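Local coordinates for homoprotocatechuate 2,3-dioxygenase (Brevibacterium fuscum, PDB 4Z6M) that catalyses the oxygen-dependent extradiol ring cleavage of homoprotocatechuate at a non-haem iron(II) centre of the facial-triad type, at the interface of chains A and B. Coordinates in Å, arbitrary orientation; residue numbers count along the deposited sequence, not the author numbering. Chains: chain A/B, Homoprotocatechuate 2,3-dioxygenase.

Contact 1 and contact 2 illustrate how two-fold symmetry builds an interface by using one set of parts twice. Their C-alpha centres lie about 20 Å apart. In contact 1 the loop starting at B:Tyr274 (274-279) meets chain A; in contact 2 its copy in chain A (274-280) meets chain B. Facing it are A:Leu16 or B:Leu16 of strand 15-25, A:Arg80 or B:Arg80 of strand 73-81, and A:Phe59 or B:Phe59. Contact 1 follows the proline side to A:Arg82 and A:Phe130, contact 2 the side of B:Arg17, each having a twin with the chains exchanged. The deposited assembly holds four chains, for which this pairing may be a building unit.

Contact 1: the interface of chains A and B. Residues chain A 16, 59, 80, 82, 130; chain B 274, 276-279.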
ATOM      1  N   LEU A  16      -5.772  19.623 -24.583  1.00  8.64           N
ATOM      2  CA  LEU A  16      -4.848  18.698 -23.918  1.00  8.23           C
ATOM      3  C   LEU A  16      -5.498  17.893 -22.791  1.00  7.55           C
ATOM      4  O   LEU A  16      -5.293  16.677 -22.689  1.00  9.18           O
ATOM      5  CB  LEU A  16      -3.670  19.475 -23.352  1.00  8.34           C
ATOM      6  CG  LEU A  16      -2.789  20.246 -24.324  1.00  8.82           C
ATOM      7  CD1 LEU A  16      -1.871  21.184 -23.545  1.00 10.06           C
ATOM      8  CD2 LEU A  16      -2.004  19.258 -25.192  1.00 10.17           C
ATOM      9  N   PHE A  59       2.769  21.563 -12.591  1.00  7.53           N
ATOM     10  CA  PHE A  59       3.727  22.634 -12.903  1.00  8.69           C
ATOM     11  C   PHE A  59       3.042  23.917 -13.400  1.00  8.69           C
ATOM     12  O   PHE A  59       3.651  24.981 -13.371  1.00  9.34           O
ATOM     13  CB  PHE A  59       4.806  22.200 -13.917  1.00  9.04           C
ATOM     14  CG  PHE A  59       4.301  22.088 -15.318  1.00  8.50           C
ATOM     15  CD1 PHE A  59       3.653  20.939 -15.748  1.00  8.56           C
ATOM     16  CD2 PHE A  59       4.427  23.135 -16.204  1.00  9.12           C
ATOM     17  CE1 PHE A  59       3.137  20.867 -17.025  1.00 10.13           C
ATOM     18  CE2 PHE A  59       3.933  23.040 -17.503  1.00 10.22           C
ATOM     19  CZ  PHE A  59       3.277  21.909 -17.894  1.00 10.77           C
ATOM     20  N   ARG A  80      -6.749  23.170 -20.800  1.00  7.85           N
ATOM     21  CA  ARG A  80      -5.584  23.669 -21.513  1.00  7.82           C
ATOM     22  C   ARG A  80      -5.569  23.139 -22.938  1.00  7.98           C
ATOM     23  O   ARG A  80      -5.893  21.972 -23.176  1.00  9.03           O
ATOM     24  CB  ARG A  80      -4.300  23.330 -20.779  1.00  8.05           C
ATOM     25  CG  ARG A  80      -3.135  24.200 -21.207  1.00  9.11           C
ATOM     26  CD  ARG A  80      -1.860  23.969 -20.427  1.00  8.57           C
ATOM     27  NE  ARG A  80      -0.896  24.982 -20.779  1.00  9.45           N
ATOM     28  CZ  ARG A  80       0.422  24.858 -20.732  1.00  9.13           C
ATOM     29  NH1 ARG A  80       1.007  23.752 -20.303  1.00  9.52           N
ATOM     30  NH2 ARG A  80       1.165  25.867 -21.136  1.00  9.68           N
ATOM     31  N   ARG A  82      -3.365  23.059 -26.864  1.00 10.00           N
ATOM     32  CA  ARG A  82      -1.984  22.687 -27.215  1.00 10.08           C
ATOM     33  C   ARG A  82      -1.106  23.882 -27.561  1.00 10.57           C
ATOM     34  O   ARG A  82       0.077  23.870 -27.251  1.00 11.92           O
ATOM     35  CB  ARG A  82      -1.963  21.698 -28.368  1.00 11.69           C
ATOM     36  CG  ARG A  82      -0.557  21.189 -28.691  1.00 12.90           C
ATOM     37  CD  ARG A  82      -0.555  20.036 -29.670  1.00 14.01           C
ATOM     38  NE  ARG A  82      -1.114  18.843 -29.049  1.00 15.10           N
ATOM     39  CZ  ARG A  82      -0.449  18.047 -28.206  1.00 15.16           C
ATOM     40  NH1 ARG A  82       0.831  18.263 -27.922  1.00 16.16           N
ATOM     41  NH2 ARG A  82      -1.059  16.989 -27.687  1.00 15.32           N
ATOM     42  N   PHE A 130      -3.882  28.531 -23.326  1.00  9.39           N
ATOM     43  CA  PHE A 130      -2.556  27.911 -23.417  1.00  9.55           C
ATOM     44  C   PHE A 130      -1.584  28.508 -22.383  1.00 10.00           C
ATOM     45  O   PHE A 130      -0.979  27.770 -21.588  1.00 10.13           O
ATOM     46  CB  PHE A 130      -1.957  28.042 -24.817  1.00 10.84           C
ATOM     47  CG  PHE A 130      -0.532  27.607 -24.868  1.00 12.22           C
ATOM     48  CD1 PHE A 130      -0.219  26.265 -24.914  1.00 12.03           C
ATOM     49  CD2 PHE A 130       0.492  28.539 -24.754  1.00 14.23           C
ATOM     50  CE1 PHE A 130       1.098  25.860 -24.899  1.00 14.42           C
ATOM     51  CE2 PHE A 130       1.806  28.146 -24.758  1.00 15.82           C
ATOM     52  CZ  PHE A 130       2.111  26.805 -24.820  1.00 16.25           C
TER
ATOM     53  N   TYR B 274       2.825  13.048 -15.156  1.00  7.36           N
ATOM     54  CA  TYR B 274       2.243  13.430 -16.437  1.00  7.26           C
ATOM     55  C   TYR B 274       3.108  14.418 -17.190  1.00  7.48           C
ATOM     56  O   TYR B 274       3.525  15.447 -16.645  1.00  8.57           O
ATOM     57  CB  TYR B 274       0.849  14.044 -16.188  1.00  7.69           C
ATOM     58  CG  TYR B 274       0.266  14.793 -17.372  1.00  8.14           C
ATOM     59  CD1 TYR B 274      -0.391  14.127 -18.388  1.00  9.05           C
ATOM     60  CD2 TYR B 274       0.372  16.175 -17.460  1.00  8.97           C
ATOM     61  CE1 TYR B 274      -0.948  14.813 -19.454  1.00  9.02           C
ATOM     62  CE2 TYR B 274      -0.171  16.873 -18.524  1.00  8.75           C
ATOM     63  CZ  TYR B 274      -0.819  16.189 -19.525  1.00  9.54           C
ATOM     64  OH  TYR B 274      -1.325  16.893 -20.597  1.00  9.87           O
ATOM     65  N   GLY B 276       2.217  15.267 -20.691  1.00  8.28           N
ATOM     66  CA  GLY B 276       1.514  15.497 -21.945  1.00  9.16           C
ATOM     67  C   GLY B 276       1.409  16.927 -22.430  1.00  9.12           C
ATOM     68  O   GLY B 276       1.088  17.159 -23.598  1.00 11.81           O
ATOM     69  N   ASP B 277       1.647  17.903 -21.577  1.00  8.23           N
ATOM     70  CA  ASP B 277       1.632  19.296 -22.039  1.00  9.38           C
ATOM     71  C   ASP B 277       2.901  19.581 -22.853  1.00  9.24           C
ATOM     72  O   ASP B 277       3.978  19.101 -22.512  1.00  9.27           O
ATOM     73  CB  ASP B 277       1.555  20.258 -20.868  1.00  9.91           C
ATOM     74  CG  ASP B 277       0.170  20.328 -20.208  1.00  8.97           C
ATOM     75  OD1 ASP B 277      -0.730  19.502 -20.476  1.00  8.81           O
ATOM     76  OD2 ASP B 277       0.001  21.260 -19.395  1.00  8.77           O
ATOM     77  N   PRO B 278       2.789  20.356 -23.941  1.00  9.90           N
ATOM     78  CA  PRO B 278       3.909  20.472 -24.884  1.00 10.47           C
ATOM     79  C   PRO B 278       5.088  21.269 -24.343  1.00 10.12           C
ATOM     80  O   PRO B 278       6.184  21.154 -24.867  1.00 12.98           O
ATOM     81  CB  PRO B 278       3.276  21.181 -26.089  1.00 11.84           C
ATOM     82  CG  PRO B 278       2.088  21.882 -25.545  1.00 12.69           C
ATOM     83  CD  PRO B 278       1.564  21.012 -24.440  1.00 11.07           C
ATOM     84  N   ASP B 279       4.854  22.060 -23.303  1.00  9.82           N
ATOM     85  CA  ASP B 279       5.908  22.800 -22.611  1.00  9.95           C
ATOM     86  C   ASP B 279       6.267  22.159 -21.273  1.00  9.21           C
ATOM     87  O   ASP B 279       6.793  22.819 -20.385  1.00 10.29           O
ATOM     88  CB  ASP B 279       5.495  24.262 -22.415  1.00  9.59           C
ATOM     89  CG  ASP B 279       4.292  24.432 -21.512  1.00 10.23           C
ATOM     90  OD1 ASP B 279       3.614  23.419 -21.231  1.00 10.40           O
ATOM     91  OD2 ASP B 279       3.998  25.586 -21.121  1.00 10.99           O
TER
HETATM   92  O   HOH W   1      -2.365  15.615 -22.870  1.00 21.24           O
HETATM   93  O   HOH W   2      -0.567  15.511 -25.203  1.00 28.63           O
HETATM   94  O   HOH W   3       2.572  17.152 -25.824  1.00 31.02           O
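The B:Gly276–B:Asp279 loop meets A:Leu16 and A:Arg80 with its backbone extended at B:Asp277 and turned helix-like at B:Pro278, a kink that lets the carboxylates on either side of the proline converge on one guanidinium. A:Arg80, extended from CG to NE, grips B:Asp279 end-on. A:Arg80 NH2 donates an almost straight bond (177° at the hydrogen) to B:Asp279 OD2 at 2.8 Å. A:Arg80 NH1 meets the syn lone pair of B:Asp279 OD1, also at 2.8 Å, although the two flat groups are turned 45° apart. The same NH1 also forms a salt bridge with B:Asp277 OD2, so one nitrogen ties two acidic residues together. B:Asp279 can face the arginine because its CG stands between its own backbone N and carbonyl carbon (chi1 64°).

The guanidinium is steered from behind by its own chain. The carbonyl oxygen A:Phe130 O accepts from A:Arg80 NE and A:Arg80 NH2, each at 2.9 Å, with NE on a lone pair in the carbonyl plane. This second-shell grip fixes the rotation of the group and leaves NH1 directed at the partner.

Beside the charges, B:Pro278 sets its ring against A:Leu16, the A:Arg82 backbone and the edge of A:Phe130. A:Leu16 meets it tip to tip, A:Leu16 CD1 lying 3.6 Å from B:Pro278 CD. The ring's CG rests near the backbone oxygen of A:Arg82 and the CE1 corner of A:Phe130. A:Arg82, bent at chi3, sets the rim of one guanidinium face over A:Leu16 CD2 and reaches chain B through water: NH1 holds water 3 and NH2 holds water 2, while B:Gly276 O lies 2.7 Å from the oxygen of water 3 and 2.8 Å from that of water 2.

Contact 2: the interface of chains A and B. Residues chain A 274, 277-280; chain B 16-17, 59-60, 80.
A:Asp277 OD2 is gripped by two arginines of chain B, B:Arg17 NH2 and B:Arg80 NH1, which approach from opposite faces of the carboxylate plane. In this member of the glyoxalase/bleomycin resistance/dioxygenase superfamily, an extradiol dioxygenase with a facial-triad iron site, the acid sits in a loop and the arginines on strands 15-25 and 73-81. B:Arg17 NH2 lies 2.8 Å and B:Arg80 NH1 2.9 Å from A:Asp277 OD2, and this oxygen lies near the plane of both guanidiniums.

B:Arg17 holds the carboxylate side-on with both NE and NH2. B:Arg17 NE reaches A:Asp277 OD1 at 3.0 Å from the syn side, but the fit is skewed, with the carboxylate and guanidinium planes 49° apart. B:Arg17 starts from the crowded position, CG between the backbone N and carbonyl carbon (chi1 56°), and then runs extended to NE, carrying its head across the aspartate at about a right angle.

The other donor to OD1 belongs to chain A itself. The phenol A:Tyr274 OH gives a bond of 2.6 Å to A:Asp277 OD1 on the anti side, from the same face as B:Arg17 NE. This bond within chain A helps to position the acid, and the cluster of donors would be expected to favour its charged form. The tyrosine also covers the arginine: A:Tyr274 CE2 lies over the rim of one guanidinium face, 3.6 Å from B:Arg17 NE, with the two planes 51° apart. Water 4 joins the same hydroxyl to the backbone of B:Leu16, its oxygen 2.8 Å from A:Tyr274 OH and 3.0 Å from B:Leu16 O.

B:Phe59 sets its ring edge against the two acids, B:Phe59 CZ lying 3.8 Å from A:Asp277 CB, which sits in the plane of the ring.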
ATOM      1  N   TYR A 274      -5.344   3.204 -19.273  1.00  7.02           N
ATOM      2  CA  TYR A 274      -4.893   3.947 -20.451  1.00  7.38           C
ATOM      3  C   TYR A 274      -5.885   3.865 -21.591  1.00  7.07           C
ATOM      4  O   TYR A 274      -6.311   2.768 -22.007  1.00  7.60           O
ATOM      5  CB  TYR A 274      -3.516   3.412 -20.898  1.00  7.78           C
ATOM      6  CG  TYR A 274      -3.092   3.882 -22.302  1.00  7.27           C
ATOM      7  CD1 TYR A 274      -2.521   5.130 -22.512  1.00  7.63           C
ATOM      8  CD2 TYR A 274      -3.270   3.065 -23.403  1.00  8.27           C
ATOM      9  CE1 TYR A 274      -2.147   5.542 -23.782  1.00  8.28           C
ATOM     10  CE2 TYR A 274      -2.879   3.461 -24.671  1.00  7.91           C
ATOM     11  CZ  TYR A 274      -2.329   4.715 -24.859  1.00  7.27           C
ATOM     12  OH  TYR A 274      -1.982   5.149 -26.116  1.00  8.60           O
ATOM     13  N   ASP A 277      -5.070   5.053 -27.162  1.00  8.10           N
ATOM     14  CA  ASP A 277      -5.162   4.541 -28.525  1.00  8.08           C
ATOM     15  C   ASP A 277      -6.530   4.908 -29.126  1.00  8.69           C
ATOM     16  O   ASP A 277      -7.544   4.901 -28.431  1.00  8.42           O
ATOM     17  CB  ASP A 277      -4.979   3.032 -28.563  1.00  8.30           C
ATOM     18  CG  ASP A 277      -3.528   2.568 -28.348  1.00  8.49           C
ATOM     19  OD1 ASP A 277      -2.647   3.368 -27.958  1.00  9.49           O
ATOM     20  OD2 ASP A 277      -3.287   1.360 -28.581  1.00  8.47           O
ATOM     21  N   PRO A 278      -6.561   5.188 -30.432  1.00  8.72           N
ATOM     22  CA  PRO A 278      -7.800   5.756 -30.997  1.00  9.67           C
ATOM     23  C   PRO A 278      -8.971   4.762 -31.092  1.00  9.04           C
ATOM     24  O   PRO A 278     -10.131   5.175 -31.185  1.00 13.15           O
ATOM     25  CB  PRO A 278      -7.358   6.229 -32.380  1.00 11.92           C
ATOM     26  CG  PRO A 278      -6.205   5.345 -32.704  1.00 11.30           C
ATOM     27  CD  PRO A 278      -5.457   5.223 -31.397  1.00 10.19           C
ATOM     28  N   ASP A 279      -8.635   3.474 -31.082  1.00  8.46           N
ATOM     29  CA  ASP A 279      -9.611   2.392 -31.075  1.00  8.87           C
ATOM     30  C   ASP A 279      -9.771   1.762 -29.681  1.00  8.46           C
ATOM     31  O   ASP A 279     -10.224   0.637 -29.535  1.00  9.50           O
ATOM     32  CB  ASP A 279      -9.252   1.334 -32.112  1.00  8.88           C
ATOM     33  CG  ASP A 279      -7.923   0.635 -31.825  1.00  8.25           C
ATOM     34  OD1 ASP A 279      -7.168   1.124 -30.943  1.00  9.72           O
ATOM     35  OD2 ASP A 279      -7.635  -0.388 -32.491  1.00  9.89           O
ATOM     36  N   ASN A 280      -9.390   2.511 -28.657  1.00  8.74           N
ATOM     37  CA  ASN A 280      -9.654   2.121 -27.277  1.00  7.98           C
ATOM     38  C   ASN A 280     -11.052   1.549 -27.151  1.00  8.34           C
ATOM     39  O   ASN A 280     -12.015   2.211 -27.532  1.00  9.80           O
ATOM     40  CB  ASN A 280      -9.546   3.320 -26.369  1.00  7.49           C
ATOM     41  CG  ASN A 280      -9.737   2.947 -24.924  1.00  7.91           C
ATOM     42  OD1 ASN A 280      -8.896   2.269 -24.342  1.00  8.85           O
ATOM     43  ND2 ASN A 280     -10.840   3.372 -24.346  1.00  9.44           N
TER
ATOM     44  N   LEU B  16       1.872   6.714 -31.202  1.00  7.28           N
ATOM     45  CA  LEU B  16       1.065   6.724 -29.978  1.00  6.76           C
ATOM     46  C   LEU B  16       1.869   6.412 -28.722  1.00  6.92           C
ATOM     47  O   LEU B  16       1.751   7.101 -27.706  1.00  7.78           O
ATOM     48  CB  LEU B  16      -0.036   5.691 -30.098  1.00  7.17           C
ATOM     49  CG  LEU B  16      -1.081   5.905 -31.203  1.00  8.14           C
ATOM     50  CD1 LEU B  16      -1.922   4.647 -31.354  1.00  8.02           C
ATOM     51  CD2 LEU B  16      -1.929   7.148 -30.940  1.00  9.14           C
ATOM     52  N   ARG B  17       2.646   5.336 -28.796  1.00  6.40           N
ATOM     53  CA  ARG B  17       3.256   4.744 -27.591  1.00  6.25           C
ATOM     54  C   ARG B  17       4.141   3.579 -27.993  1.00  6.89           C
ATOM     55  O   ARG B  17       3.968   3.011 -29.068  1.00  6.83           O
ATOM     56  CB  ARG B  17       2.201   4.199 -26.625  1.00  6.47           C
ATOM     57  CG  ARG B  17       1.240   3.183 -27.213  1.00  6.55           C
ATOM     58  CD  ARG B  17       0.422   2.498 -26.135  1.00  6.83           C
ATOM     59  NE  ARG B  17      -0.609   1.595 -26.674  1.00  6.95           N
ATOM     60  CZ  ARG B  17      -0.920   0.407 -26.157  1.00  7.38           C
ATOM     61  NH1 ARG B  17      -0.221  -0.127 -25.163  1.00  8.16           N
ATOM     62  NH2 ARG B  17      -1.928  -0.267 -26.678  1.00  8.09           N
ATOM     63  N   PHE B  59      -5.267  -4.288 -24.265  1.00  6.45           N
ATOM     64  CA  PHE B  59      -6.262  -4.824 -25.195  1.00  6.68           C
ATOM     65  C   PHE B  59      -5.710  -5.176 -26.553  1.00  6.84           C
ATOM     66  O   PHE B  59      -6.380  -5.905 -27.304  1.00  7.08           O
ATOM     67  CB  PHE B  59      -7.448  -3.863 -25.381  1.00  6.98           C
ATOM     68  CG  PHE B  59      -7.098  -2.619 -26.164  1.00  7.79           C
ATOM     69  CD1 PHE B  59      -6.536  -1.512 -25.559  1.00  8.52           C
ATOM     70  CD2 PHE B  59      -7.315  -2.585 -27.533  1.00  8.48           C
ATOM     71  CE1 PHE B  59      -6.173  -0.422 -26.328  1.00  9.92           C
ATOM     72  CE2 PHE B  59      -6.976  -1.482 -28.291  1.00  9.56           C
ATOM     73  CZ  PHE B  59      -6.397  -0.403 -27.683  1.00  9.87           C
ATOM     74  N   ILE B  60      -4.541  -4.649 -26.914  1.00  6.53           N
ATOM     75  CA  ILE B  60      -3.912  -5.129 -28.146  1.00  6.85           C
ATOM     76  C   ILE B  60      -3.352  -6.546 -27.915  1.00  6.92           C
ATOM     77  O   ILE B  60      -3.282  -7.039 -26.775  1.00  6.41           O
ATOM     78  CB  ILE B  60      -2.832  -4.168 -28.691  1.00  7.11           C
ATOM     79  CG1 ILE B  60      -1.547  -4.167 -27.853  1.00  7.36           C
ATOM     80  CG2 ILE B  60      -3.398  -2.760 -28.852  1.00  7.44           C
ATOM     81  CD1 ILE B  60      -0.364  -3.526 -28.576  1.00  9.00           C
ATOM     82  N   ARG B  80       3.175   1.602 -31.679  1.00  6.43           N
ATOM     83  CA  ARG B  80       1.909   1.724 -32.395  1.00  7.11           C
ATOM     84  C   ARG B  80       1.752   3.154 -32.890  1.00  7.13           C
ATOM     85  O   ARG B  80       2.058   4.106 -32.172  1.00  7.47           O
ATOM     86  CB  ARG B  80       0.732   1.323 -31.519  1.00  7.16           C
ATOM     87  CG  ARG B  80      -0.516   1.020 -32.336  1.00  7.38           C
ATOM     88  CD  ARG B  80      -1.657   0.473 -31.521  1.00  7.79           C
ATOM     89  NE  ARG B  80      -2.709   0.028 -32.417  1.00  8.02           N
ATOM     90  CZ  ARG B  80      -4.008   0.003 -32.153  1.00  8.20           C
ATOM     91  NH1 ARG B  80      -4.478   0.333 -30.970  1.00  7.89           N
ATOM     92  NH2 ARG B  80      -4.847  -0.385 -33.094  1.00  8.91           N
TER
HETATM   93  O   HOH W   4      -0.948   7.715 -26.664  1.00 16.30           O